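Glutamate racemase (Campylobacter jejuni, PDB 3UHF) belongs to the Asp/Glu/hydantoin racemase family of two-domain alpha/beta proteins and holds D-glutamic acid in a pocket. Local coordinates at residues A[134-139]-A[189-194]; A[167-172]-A[181-186]; A[200-205]-A[212-217]. One frame throughout, in Å; residues are numbered along the deposited sequence.

Interaction 1 of 3, residues A[134-139]-A[189-194]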
loop_
_atom_site.group_PDB
_atom_site.type_symbol
_atom_site.label_atom_id
_atom_site.label_comp_id
_atom_site.label_asym_id
_atom_site.label_seq_id
_atom_site.Cartn_x
_atom_site.Cartn_y
_atom_site.Cartn_z
ATOM N N GLU A 134 22.340 -0.703 -0.758
ATOM C CA GLU A 134 21.614 -1.912 -1.139
ATOM C C GLU A 134 20.123 -1.805 -0.839
ATOM O O GLU A 134 19.734 -1.471 0.278
ATOM C CB GLU A 134 22.168 -3.105 -0.357
ATOM C CG GLU A 134 23.675 -3.260 -0.421
ATOM C CD GLU A 134 24.110 -4.245 -1.483
ATOM O OE1 GLU A 134 23.239 -4.978 -2.002
ATOM O OE2 GLU A 134 25.319 -4.274 -1.806
ATOM N N ILE A 135 19.290 -2.120 -1.826
ATOM C CA ILE A 135 17.853 -2.143 -1.617
ATOM C C ILE A 135 17.295 -3.547 -1.863
ATOM O O ILE A 135 17.628 -4.190 -2.854
ATOM C CB ILE A 135 17.134 -1.189 -2.599
ATOM C CG1 ILE A 135 17.637 0.242 -2.419
ATOM C CG2 ILE A 135 15.602 -1.245 -2.418
ATOM C CD1 ILE A 135 17.101 1.184 -3.465
ATOM N N LEU A 136 16.442 -4.007 -0.958
ATOM C CA LEU A 136 15.667 -5.223 -1.191
ATOM C C LEU A 136 14.197 -4.819 -1.296
ATOM O O LEU A 136 13.656 -4.170 -0.396
ATOM C CB LEU A 136 15.867 -6.222 -0.051
ATOM C CG LEU A 136 14.917 -7.430 -0.097
ATOM C CD1 LEU A 136 15.091 -8.162 -1.420
ATOM C CD2 LEU A 136 15.188 -8.348 1.095
ATOM N N VAL A 137 13.571 -5.150 -2.421
ATOM C CA VAL A 137 12.149 -4.905 -2.588
ATOM C C VAL A 137 11.438 -6.240 -2.416
ATOM O O VAL A 137 11.772 -7.194 -3.104
ATOM C CB VAL A 137 11.836 -4.397 -3.998
ATOM C CG1 VAL A 137 10.344 -4.135 -4.141
ATOM C CG2 VAL A 137 12.639 -3.123 -4.288
ATOM N N ILE A 138 10.495 -6.322 -1.480
ATOM C CA ILE A 138 9.695 -7.552 -1.348
ATOM C C ILE A 138 8.237 -7.225 -1.622
ATOM O O ILE A 138 7.751 -6.173 -1.214
ATOM C CB ILE A 138 9.872 -8.239 0.029
ATOM C CG1 ILE A 138 9.525 -7.275 1.178
ATOM C CG2 ILE A 138 11.296 -8.787 0.137
ATOM C CD1 ILE A 138 9.425 -7.954 2.574
ATOM N N ALA A 139 7.536 -8.125 -2.317
ATOM C CA ALA A 139 6.210 -7.803 -2.807
ATOM C C ALA A 139 5.548 -9.067 -3.316
ATOM O O ALA A 139 6.130 -10.140 -3.249
ATOM C CB ALA A 139 6.297 -6.765 -3.947
ATOM N N TYR A 189 13.235 -19.199 4.161
ATOM C CA TYR A 189 12.945 -19.708 2.832
ATOM C C TYR A 189 13.170 -18.639 1.770
ATOM O O TYR A 189 13.861 -18.882 0.779
ATOM C CB TYR A 189 11.504 -20.219 2.768
ATOM C CG TYR A 189 11.028 -20.619 1.385
ATOM C CD1 TYR A 189 11.388 -21.839 0.828
ATOM C CD2 TYR A 189 10.186 -19.785 0.654
ATOM C CE1 TYR A 189 10.939 -22.215 -0.429
ATOM C CE2 TYR A 189 9.731 -20.152 -0.606
ATOM C CZ TYR A 189 10.111 -21.368 -1.140
ATOM O OH TYR A 189 9.661 -21.739 -2.386
ATOM N N TYR A 190 12.587 -17.464 1.965
ATOM C CA TYR A 190 12.705 -16.418 0.954
ATOM C C TYR A 190 14.077 -15.752 0.960
ATOM O O TYR A 190 14.561 -15.335 -0.081
ATOM C CB TYR A 190 11.624 -15.346 1.116
ATOM C CG TYR A 190 10.252 -15.822 0.703
ATOM C CD1 TYR A 190 9.209 -15.872 1.615
ATOM C CD2 TYR A 190 10.019 -16.257 -0.592
ATOM C CE1 TYR A 190 7.951 -16.325 1.234
ATOM C CE2 TYR A 190 8.768 -16.715 -0.986
ATOM C CZ TYR A 190 7.742 -16.744 -0.070
ATOM O OH TYR A 190 6.500 -17.199 -0.466
ATOM N N PHE A 191 14.702 -15.659 2.127
ATOM C CA PHE A 191 15.873 -14.788 2.257
ATOM C C PHE A 191 17.193 -15.548 2.362
ATOM O O PHE A 191 18.234 -14.969 2.671
ATOM C CB PHE A 191 15.702 -13.867 3.462
ATOM C CG PHE A 191 14.481 -12.987 3.395
ATOM C CD1 PHE A 191 13.764 -12.698 4.548
ATOM C CD2 PHE A 191 14.055 -12.434 2.190
ATOM C CE1 PHE A 191 12.637 -11.883 4.505
ATOM C CE2 PHE A 191 12.932 -11.606 2.138
ATOM C CZ PHE A 191 12.214 -11.334 3.301
ATOM N N LYS A 192 17.152 -16.855 2.125
ATOM C CA LYS A 192 18.372 -17.642 2.154
ATOM C C LYS A 192 19.356 -17.135 1.095
ATOM O O LYS A 192 18.979 -16.886 -0.050
ATOM C CB LYS A 192 18.060 -19.126 1.962
ATOM C CG LYS A 192 18.621 -19.985 3.091
ATOM C CD LYS A 192 18.330 -19.360 4.462
ATOM C CE LYS A 192 19.259 -19.907 5.546
ATOM N NZ LYS A 192 19.251 -21.399 5.618
ATOM N N ASN A 193 20.606 -16.958 1.495
ATOM C CA ASN A 193 21.631 -16.463 0.583
ATOM C C ASN A 193 21.270 -15.110 -0.029
ATOM O O ASN A 193 21.631 -14.800 -1.169
ATOM C CB ASN A 193 21.928 -17.494 -0.509
ATOM C CG ASN A 193 22.287 -18.850 0.061
ATOM O OD1 ASN A 193 21.760 -19.875 -0.371
ATOM N ND2 ASN A 193 23.181 -18.860 1.046
ATOM N N ILE A 194 20.536 -14.308 0.729
ATOM C CA ILE A 194 20.324 -12.933 0.321
ATOM C C ILE A 194 21.200 -12.042 1.177
ATOM O O ILE A 194 21.384 -12.300 2.363
ATOM C CB ILE A 194 18.848 -12.503 0.401
ATOM C CG1 ILE A 194 18.564 -11.478 -0.683
ATOM C CG2 ILE A 194 18.489 -11.931 1.767
ATOM C CD1 ILE A 194 17.351 -10.661 -0.419
#
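L136 and I138 of strand 135-139 are met by F191, at the end of helix 181-191, and by I194, in the turn that follows. The two strand residues are two apart, and both point toward 189-194. L136 pushes its forked tip at I194: CD1 and CD2 of L136 each lie 3.5 Å from I194 CD1, so the ethyl end of the isoleucine sits against both branches. The two side chains meet at a slant. L136 CD2 also lies 4.1 Å from F191 CE2. I138 meets the same ring differently. Its CG2 comes to the edge, near the ring plane, 3.8 Å from F191 CE2, and the isoleucine lies crosswise to the phenylalanine. In F191, CG lies anti to the carbonyl carbon (chi1 -59°), which carries the ring down to the strand although its first bond runs past it. A type II turn from F191 to I194, closed by I194 N bonding to F191 O, brings I194 back over L136. Beyond the pair, F191 also meets the ring of F218, and L136 and I138 touch L200 of the adjacent strand. The contact across the two segments is wholly apolar, and its hold rests on shape and burial rather than on directed bonds.

Interaction 2 of 3, residues A[167-172]-A[181-186]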
loop_
_atom_site.group_PDB
_atom_site.type_symbol
_atom_site.label_atom_id
_atom_site.label_comp_id
_atom_site.label_asym_id
_atom_site.label_seq_id
_atom_site.Cartn_x
_atom_site.Cartn_y
_atom_site.Cartn_z
ATOM N N GLY A 167 5.529 -14.237 -1.639
ATOM C CA GLY A 167 4.087 -14.335 -1.756
ATOM C C GLY A 167 3.329 -14.871 -0.558
ATOM O O GLY A 167 2.207 -14.429 -0.279
ATOM N N LEU A 168 3.941 -15.803 0.163
ATOM C CA LEU A 168 3.268 -16.460 1.282
ATOM C C LEU A 168 3.033 -15.509 2.447
ATOM O O LEU A 168 2.199 -15.773 3.307
ATOM C CB LEU A 168 4.059 -17.675 1.769
ATOM C CG LEU A 168 3.481 -19.043 1.399
ATOM C CD1 LEU A 168 2.033 -19.153 1.833
ATOM C CD2 LEU A 168 3.587 -19.280 -0.088
ATOM N N PHE A 169 3.776 -14.405 2.486
ATOM C CA PHE A 169 3.590 -13.444 3.565
ATOM C C PHE A 169 2.146 -12.934 3.604
ATOM O O PHE A 169 1.616 -12.659 4.674
ATOM C CB PHE A 169 4.539 -12.243 3.436
ATOM C CG PHE A 169 5.986 -12.539 3.768
ATOM C CD1 PHE A 169 6.969 -11.577 3.494
ATOM C CD2 PHE A 169 6.368 -13.728 4.359
ATOM C CE1 PHE A 169 8.299 -11.821 3.798
ATOM C CE2 PHE A 169 7.705 -13.976 4.680
ATOM C CZ PHE A 169 8.671 -13.011 4.384
ATOM N N VAL A 170 1.511 -12.810 2.440
ATOM C CA VAL A 170 0.144 -12.291 2.381
ATOM C C VAL A 170 -0.842 -13.182 3.150
ATOM O O VAL A 170 -1.482 -12.712 4.095
ATOM C CB VAL A 170 -0.340 -12.033 0.918
ATOM C CG1 VAL A 170 -1.863 -11.838 0.876
ATOM C CG2 VAL A 170 0.397 -10.830 0.295
ATOM N N PRO A 171 -0.962 -14.471 2.773
ATOM C CA PRO A 171 -1.911 -15.287 3.549
ATOM C C PRO A 171 -1.484 -15.529 5.001
ATOM O O PRO A 171 -2.356 -15.730 5.842
ATOM C CB PRO A 171 -1.973 -16.613 2.767
ATOM C CG PRO A 171 -0.728 -16.650 1.945
ATOM C CD PRO A 171 -0.451 -15.200 1.597
ATOM N N MET A 172 -0.182 -15.539 5.294
ATOM C CA MET A 172 0.260 -15.668 6.683
ATOM C C MET A 172 -0.246 -14.508 7.536
ATOM O O MET A 172 -0.761 -14.720 8.635
ATOM C CB MET A 172 1.783 -15.796 6.778
ATOM C CG MET A 172 2.258 -17.134 6.224
ATOM S SD MET A 172 4.049 -17.301 6.147
ATOM C CE MET A 172 4.383 -17.856 7.829
ATOM N N ASP A 181 8.058 -19.376 15.073
ATOM C CA ASP A 181 8.900 -20.316 14.337
ATOM C C ASP A 181 8.494 -20.493 12.874
ATOM O O ASP A 181 9.346 -20.637 12.003
ATOM C CB ASP A 181 8.879 -21.694 15.016
ATOM C CG ASP A 181 9.617 -21.725 16.351
ATOM O OD1 ASP A 181 10.354 -20.773 16.648
ATOM O OD2 ASP A 181 9.456 -22.726 17.089
ATOM N N PHE A 182 7.192 -20.508 12.616
ATOM C CA PHE A 182 6.694 -20.738 11.267
ATOM C C PHE A 182 7.043 -19.525 10.406
ATOM O O PHE A 182 7.541 -19.659 9.294
ATOM C CB PHE A 182 5.180 -20.988 11.300
ATOM C CG PHE A 182 4.579 -21.375 9.969
ATOM C CD1 PHE A 182 5.365 -21.863 8.935
ATOM C CD2 PHE A 182 3.218 -21.244 9.760
ATOM C CE1 PHE A 182 4.798 -22.216 7.713
ATOM C CE2 PHE A 182 2.637 -21.603 8.539
ATOM C CZ PHE A 182 3.432 -22.088 7.519
ATOM N N LEU A 183 6.819 -18.329 10.932
ATOM C CA LEU A 183 7.221 -17.140 10.180
ATOM C C LEU A 183 8.746 -17.088 9.982
ATOM O O LEU A 183 9.231 -16.690 8.921
ATOM C CB LEU A 183 6.706 -15.868 10.850
ATOM C CG LEU A 183 7.022 -14.575 10.091
ATOM C CD1 LEU A 183 6.195 -14.493 8.796
ATOM C CD2 LEU A 183 6.745 -13.384 10.976
ATOM N N GLN A 184 9.506 -17.493 10.994
ATOM C CA GLN A 184 10.960 -17.523 10.860
ATOM C C GLN A 184 11.345 -18.428 9.696
ATOM O O GLN A 184 12.252 -18.115 8.928
ATOM C CB GLN A 184 11.614 -18.030 12.147
ATOM C CG GLN A 184 13.116 -18.279 12.028
ATOM C CD GLN A 184 13.915 -16.986 11.927
ATOM O OE1 GLN A 184 13.437 -15.913 12.302
ATOM N NE2 GLN A 184 15.136 -17.084 11.410
ATOM N N SER A 185 10.649 -19.555 9.563
ATOM C CA SER A 185 10.941 -20.494 8.483
ATOM C C SER A 185 10.620 -19.913 7.104
ATOM O O SER A 185 11.327 -20.179 6.129
ATOM C CB SER A 185 10.182 -21.805 8.697
ATOM O OG SER A 185 10.614 -22.444 9.887
ATOM N N ALA A 186 9.557 -19.122 7.020
ATOM C CA ALA A 186 9.208 -18.455 5.767
ATOM C C ALA A 186 10.283 -17.432 5.392
ATOM O O ALA A 186 10.683 -17.313 4.235
ATOM C CB ALA A 186 7.879 -17.760 5.899
#
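M172 of helix 169-174 reaches across to helix 181-191 and ends on the ring of F182. This is the aromatic part of the contact. The methyl CE of M172 lies over the middle of one face of F182, 4.0 Å from the ring centroid and 7° off the ring normal, a CH-pi contact. The sulfur SD of M172 stands higher over the same ring, with 5.1 Å between it and the F182 centroid, which makes a longer Met-aromatic contact. A bend at the last torsion of M172 (chi3 85°) turns the methyl onto the ring. The chi1 of F182 (-174°) sets its ring opposite the backbone N, where CE meets its face.

The remaining contacts are apolar packing. M172 CE lies 3.8 Å from L183 CA and 3.9 Å from L183 CD1, so the methyl rests against both the backbone and a branch tip of L183 as well as on the F182 ring. Further along the helix, A186 CB touches M172 SD at 3.9 Å. The alanine CB also meets the edge of the F169 ring, near its plane, 4.0 Å from F169 CE2. The small alanine thus receives both a thioether and an aromatic rim. F169 is held by other rings too: Y190 and F207 both meet it edge-to-face.

Between the two segments the contact is apolar. A186 N bonds to F182 O at 3.1 Å within helix 181-191, and L168 N is bonded to Y190 OH. V170, next to F169, touches D-glutamic acid. The contact is a helix-helix packing in the alpha/beta fold of the racemase family, with one helix lining the ligand pocket and the other backing it.

Interaction 3 of 3, residues A[200-205]-A[212-217]. With DGL (D-glutamic acid), chain C.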
loop_
_atom_site.group_PDB
_atom_site.type_symbol
_atom_site.label_atom_id
_atom_site.label_comp_id
_atom_site.label_asym_id
_atom_site.label_seq_id
_atom_site.Cartn_x
_atom_site.Cartn_y
_atom_site.Cartn_z
ATOM N N LEU A 200 14.761 -1.974 3.138
ATOM C CA LEU A 200 13.808 -3.019 2.733
ATOM C C LEU A 200 12.491 -2.335 2.401
ATOM O O LEU A 200 11.852 -1.744 3.281
ATOM C CB LEU A 200 13.607 -3.995 3.885
ATOM C CG LEU A 200 12.553 -5.092 3.696
ATOM C CD1 LEU A 200 12.934 -5.994 2.542
ATOM C CD2 LEU A 200 12.419 -5.891 4.982
ATOM N N ILE A 201 12.097 -2.360 1.133
ATOM C CA ILE A 201 10.830 -1.747 0.777
ATOM C C ILE A 201 9.700 -2.743 1.036
ATOM O O ILE A 201 9.653 -3.826 0.437
ATOM C CB ILE A 201 10.775 -1.265 -0.684
ATOM C CG1 ILE A 201 11.958 -0.321 -0.984
ATOM C CG2 ILE A 201 9.468 -0.525 -0.907
ATOM C CD1 ILE A 201 11.939 0.276 -2.397
ATOM N N LEU A 202 8.794 -2.380 1.937
ATOM C CA LEU A 202 7.643 -3.232 2.221
ATOM C C LEU A 202 6.593 -2.983 1.144
ATOM O O LEU A 202 5.598 -2.277 1.373
ATOM C CB LEU A 202 7.083 -2.903 3.603
ATOM C CG LEU A 202 8.084 -3.037 4.757
ATOM C CD1 LEU A 202 7.440 -2.621 6.063
ATOM C CD2 LEU A 202 8.606 -4.471 4.868
ATOM N N ALA A 203 6.837 -3.536 -0.040
ATOM C CA ALA A 203 6.057 -3.184 -1.220
ATOM C C ALA A 203 4.798 -4.031 -1.343
ATOM O O ALA A 203 4.481 -4.544 -2.426
ATOM C CB ALA A 203 6.926 -3.322 -2.485
ATOM N N CYS A 204 4.068 -4.150 -0.236
ATOM C CA CYS A 204 2.820 -4.914 -0.203
ATOM C C CYS A 204 2.045 -4.462 1.030
ATOM O O CYS A 204 2.635 -4.268 2.104
ATOM C CB CYS A 204 3.119 -6.406 -0.123
ATOM S SG CYS A 204 1.649 -7.476 0.058
ATOM N N THR A 205 0.736 -4.276 0.875
ATOM C CA THR A 205 -0.094 -3.728 1.947
ATOM C C THR A 205 0.015 -4.539 3.244
ATOM O O THR A 205 -0.107 -3.992 4.338
ATOM C CB THR A 205 -1.585 -3.695 1.544
ATOM O OG1 THR A 205 -1.977 -4.990 1.066
ATOM C CG2 THR A 205 -1.832 -2.657 0.461
ATOM N N ARG A 212 8.072 -5.784 12.554
ATOM C CA ARG A 212 8.896 -6.060 13.726
ATOM C C ARG A 212 9.722 -7.328 13.512
ATOM O O ARG A 212 10.917 -7.366 13.812
ATOM C CB ARG A 212 8.036 -6.184 14.984
ATOM C CG ARG A 212 8.836 -6.419 16.258
ATOM C CD ARG A 212 7.932 -6.578 17.476
ATOM N NE ARG A 212 7.094 -7.770 17.375
ATOM C CZ ARG A 212 5.811 -7.759 17.023
ATOM N NH1 ARG A 212 5.134 -8.898 16.953
ATOM N NH2 ARG A 212 5.204 -6.613 16.743
ATOM N N SER A 213 9.082 -8.360 12.974
ATOM C CA SER A 213 9.768 -9.614 12.701
ATOM C C SER A 213 10.816 -9.480 11.597
ATOM O O SER A 213 11.902 -10.048 11.704
ATOM C CB SER A 213 8.752 -10.710 12.354
ATOM O OG SER A 213 8.075 -11.126 13.523
ATOM N N LEU A 214 10.489 -8.746 10.540
ATOM C CA LEU A 214 11.449 -8.519 9.453
ATOM C C LEU A 214 12.667 -7.747 9.953
ATOM O O LEU A 214 13.805 -8.063 9.604
ATOM C CB LEU A 214 10.786 -7.797 8.271
ATOM C CG LEU A 214 9.813 -8.632 7.431
ATOM C CD1 LEU A 214 8.961 -7.742 6.529
ATOM C CD2 LEU A 214 10.592 -9.627 6.599
ATOM N N SER A 215 12.423 -6.748 10.793
ATOM C CA SER A 215 13.513 -5.929 11.328
ATOM C C SER A 215 14.421 -6.761 12.228
ATOM O O SER A 215 15.643 -6.641 12.173
ATOM C CB SER A 215 12.954 -4.714 12.067
ATOM O OG SER A 215 13.997 -3.856 12.484
ATOM N N LYS A 216 13.825 -7.629 13.044
ATOM C CA LYS A 216 14.606 -8.513 13.897
ATOM C C LYS A 216 15.417 -9.496 13.054
ATOM O O LYS A 216 16.569 -9.788 13.372
ATOM C CB LYS A 216 13.705 -9.250 14.889
ATOM C CG LYS A 216 14.435 -10.201 15.814
ATOM C CD LYS A 216 13.456 -10.934 16.729
ATOM C CE LYS A 216 14.150 -12.016 17.548
ATOM N NZ LYS A 216 15.237 -11.458 18.399
ATOM N N TYR A 217 14.827 -9.972 11.962
ATOM C CA TYR A 217 15.513 -10.905 11.062
ATOM C C TYR A 217 16.750 -10.258 10.437
ATOM O O TYR A 217 17.836 -10.838 10.439
ATOM C CB TYR A 217 14.570 -11.397 9.948
ATOM C CG TYR A 217 15.213 -12.433 9.038
ATOM C CD1 TYR A 217 15.254 -13.773 9.400
ATOM C CD2 TYR A 217 15.813 -12.061 7.834
ATOM C CE1 TYR A 217 15.852 -14.718 8.588
ATOM C CE2 TYR A 217 16.421 -13.004 7.014
ATOM C CZ TYR A 217 16.433 -14.332 7.399
ATOM O OH TYR A 217 17.031 -15.276 6.600
HETATM N N DGL C . -2.931 -5.638 -1.628
HETATM C CA DGL C . -1.913 -6.481 -2.262
HETATM C C DGL C . -0.620 -5.701 -2.438
HETATM O O DGL C . -0.391 -4.687 -1.764
HETATM C CB DGL C . -1.635 -7.728 -1.423
HETATM C CG DGL C . -2.800 -8.715 -1.403
HETATM C CD DGL C . -3.131 -9.187 -2.804
HETATM O OE1 DGL C . -4.148 -8.722 -3.367
HETATM O OE2 DGL C . -2.349 -9.991 -3.354
HETATM O OXT DGL C . 0.227 -6.096 -3.229
#
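The oxygen O of D-glutamic acid takes a bond from the backbone N of T205, 2.9 Å long and nearly straight, with 170° at the hydrogen. T205 follows strand 199-202, the first strand of a beta-alpha-beta unit that continues through helix 211-218 to strand 223-226. The ligand sits at the C-terminal end of this strand, a common place for a binding site in parallel alpha/beta folds. T205 grips the ligand a second time through its side chain: the ligand N donates to T205 OG1, also at 2.9 Å. The hydroxyl stands between the backbone N and the carbonyl carbon of T205 (chi1 51°). This places OG1 for the ligand N, while the backbone N holds the carboxylate. The ligand is also hydrogen-bonded to S32, Y63, G64, N95 and T96.

C204 lies beside T205 and presents its sulfur to the ligand. C204 SG is 3.6 Å from the ligand CB. Before it, L202 and A203 are each the centre of an inverse gamma turn, closed by a weak backbone bond. These two tight turns lead the chain from the strand into the pocket.

The strand and the helix meet through leucines. L214 points from the helix toward the sheet and serves both L200 and L202. L200 lies crosswise to L214, and L200 CD2 comes within 4.1 Å of L214 CB. L202 and L214 instead run antiparallel alongside each other. M187 and F191 of helix 181-191 also touch L214. The nearest approach between strand and helix is made by two methyl groups, L202 CD2 and L214 CD1, at 3.7 Å.

In the fold
All three contacts are largely buried, but they differ in place and chemistry. Interaction 1 packs a helix end and its turn, and interaction 3 a helix, on the same parallel sheet, since strands 135-139 and 199-202 are neighbours in it; both are aliphatic, with F191 adding a ring to interaction 1. Interaction 2 joins helix to helix and relies on a thioether and rings, with F182 exposed. Interactions 1 and 2 lie farther from the chain centre than interaction 3. They share helix 181-191, and Y190 OH probably bonds to L168 N between them. V170 of interaction 2 touches C204 of interaction 3 at the ligand. Interaction 3 alone adds polar bonds to D-glutamic acid.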